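Local coordinates for putative uncharacterized protein PH0186 (Pyrococcus horikoshii, PDB 2ZTS), which is of unknown cellular function but binds ADP and magnesium as a KaiC-like P-loop protein and is therefore probably an ATP-binding protein, at residues C[14-19]-C[46-50]. Numbering follows the deposited sequence.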
loop_
_atom_site.group_PDB
_atom_site.type_symbol
_atom_site.label_atom_id
_atom_site.label_comp_id
_atom_site.label_asym_id
_atom_site.label_seq_id
_atom_site.Cartn_x
_atom_site.Cartn_y
_atom_site.Cartn_z
ATOM N N SER C 14 31.379 15.363 17.977
ATOM C CA SER C 14 30.633 15.288 16.728
ATOM C C SER C 14 31.053 16.429 15.855
ATOM O O SER C 14 31.074 16.320 14.672
ATOM C CB SER C 14 29.123 15.389 16.964
ATOM O OG SER C 14 28.789 16.655 17.463
ATOM N N GLY C 15 31.388 17.532 16.469
ATOM C CA GLY C 15 31.611 18.749 15.726
ATOM C C GLY C 15 30.412 19.664 15.650
ATOM O O GLY C 15 30.509 20.730 15.048
ATOM N N ILE C 16 29.303 19.300 16.291
ATOM C CA ILE C 16 28.036 20.037 16.115
ATOM C C ILE C 16 27.635 20.616 17.478
ATOM O O ILE C 16 27.285 19.859 18.395
ATOM C CB ILE C 16 26.935 19.096 15.542
ATOM C CG1 ILE C 16 27.288 18.740 14.072
ATOM C CG2 ILE C 16 25.524 19.791 15.638
ATOM C CD1 ILE C 16 26.859 17.448 13.684
ATOM N N PRO C 17 27.747 21.941 17.631
ATOM C CA PRO C 17 27.475 22.561 18.933
ATOM C C PRO C 17 26.110 22.166 19.376
ATOM O O PRO C 17 25.184 22.110 18.557
ATOM C CB PRO C 17 27.592 24.056 18.653
ATOM C CG PRO C 17 28.495 24.145 17.417
ATOM C CD PRO C 17 28.190 22.935 16.621
ATOM N N GLY C 18 26.000 21.820 20.652
ATOM C CA GLY C 18 24.735 21.420 21.218
ATOM C C GLY C 18 24.427 19.939 21.163
ATOM O O GLY C 18 23.522 19.484 21.867
ATOM N N PHE C 19 25.200 19.176 20.396
ATOM C CA PHE C 19 24.896 17.783 20.121
ATOM C C PHE C 19 25.551 16.772 21.035
ATOM O O PHE C 19 24.933 15.772 21.391
ATOM C CB PHE C 19 25.286 17.445 18.669
ATOM C CG PHE C 19 24.739 16.160 18.208
ATOM C CD1 PHE C 19 23.361 16.025 17.995
ATOM C CD2 PHE C 19 25.566 15.074 17.983
ATOM C CE1 PHE C 19 22.831 14.842 17.612
ATOM C CE2 PHE C 19 25.043 13.887 17.552
ATOM C CZ PHE C 19 23.665 13.762 17.358
ATOM N N PHE C 46 25.414 18.064 8.086
ATOM C CA PHE C 46 25.744 17.407 9.345
ATOM C C PHE C 46 26.954 16.441 9.150
ATOM O O PHE C 46 27.919 16.505 9.895
ATOM C CB PHE C 46 24.506 16.657 9.756
ATOM C CG PHE C 46 24.563 16.061 11.092
ATOM C CD1 PHE C 46 23.804 16.570 12.104
ATOM C CD2 PHE C 46 25.394 14.969 11.337
ATOM C CE1 PHE C 46 23.860 16.003 13.353
ATOM C CE2 PHE C 46 25.457 14.387 12.605
ATOM C CZ PHE C 46 24.696 14.882 13.603
ATOM N N ALA C 47 26.935 15.617 8.101
ATOM C CA ALA C 47 28.074 14.732 7.755
ATOM C C ALA C 47 29.369 15.478 7.391
ATOM O O ALA C 47 30.480 15.047 7.790
ATOM C CB ALA C 47 27.719 13.821 6.653
ATOM N N ALA C 48 29.232 16.620 6.726
ATOM C CA ALA C 48 30.374 17.402 6.330
ATOM C C ALA C 48 30.974 18.081 7.555
ATOM O O ALA C 48 32.198 18.149 7.678
ATOM C CB ALA C 48 30.015 18.386 5.305
ATOM N N GLN C 49 30.108 18.577 8.433
ATOM C CA GLN C 49 30.528 19.234 9.642
ATOM C C GLN C 49 31.347 18.284 10.516
ATOM O O GLN C 49 32.393 18.664 11.082
ATOM C CB GLN C 49 29.303 19.761 10.406
ATOM C CG GLN C 49 29.577 20.931 11.341
ATOM C CD GLN C 49 28.297 21.670 11.720
ATOM O OE1 GLN C 49 27.389 21.758 10.903
ATOM N NE2 GLN C 49 28.202 22.153 12.968
ATOM N N PHE C 50 30.890 17.035 10.594
ATOM C CA PHE C 50 31.563 15.988 11.346
ATOM C C PHE C 50 32.981 15.813 10.826
ATOM O O PHE C 50 33.896 15.687 11.629
ATOM C CB PHE C 50 30.755 14.676 11.246
ATOM C CG PHE C 50 31.451 13.410 11.757
ATOM C CD1 PHE C 50 31.629 13.178 13.117
ATOM C CD2 PHE C 50 31.736 12.384 10.910
ATOM C CE1 PHE C 50 32.164 12.000 13.580
ATOM C CE2 PHE C 50 32.275 11.164 11.389
ATOM C CZ PHE C 50 32.471 10.987 12.714
#
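Start with Ile16, which loses more area to the helix than any other loop residue. Its CD1 sits squarely over one face of the Phe46 ring, 3.3 Å from the ring centroid and only 10° off the normal, a close CH-pi contact; the shortest atom pair, Ile16 CD1 to Phe46 CE1, is also 3.3 Å. Phe46 is used a second time through its edge: its CZ approaches the face of Phe19, 4.1 Å from Phe19 CZ, giving a T-shaped pair with centroids 5.5 Å apart and planes at 89°. Ile242 of strand 241-244 touches both Ile16 and Phe46, so this apolar cluster continues into the sheet. One helical turn on, Gln49 reaches the loop at Gly15 to Pro17. Its NE2 makes a weak hydrogen bond to Gly15 O at 3.4 Å and packs on Ile16 CG1 and Pro17 CD, both 3.7 Å away, while its OE1 accepts from Ile242 N. The two backbones come closest where Gly15 passes Phe50, their CA atoms 5.2 Å apart; beside it Phe50 CA makes a CA-H...O contact of 3.4 Å to Ser14 O. Glycine fits there: its phi is positive, and a CB would press on Gln49 O. Just before it, Ser14 OG accepts from the amide N of Ile16 at 2.9 Å, an ST turn. Helix 43-58 is the one that follows the phosphate-binding loop, and the side chain of Phe46 lies about 6 Å from the bound ADP. The loop between strands 11-12 and 27-28 thus packs on the first turns of the Walker A helix in a KaiC-type P-loop NTPase fold.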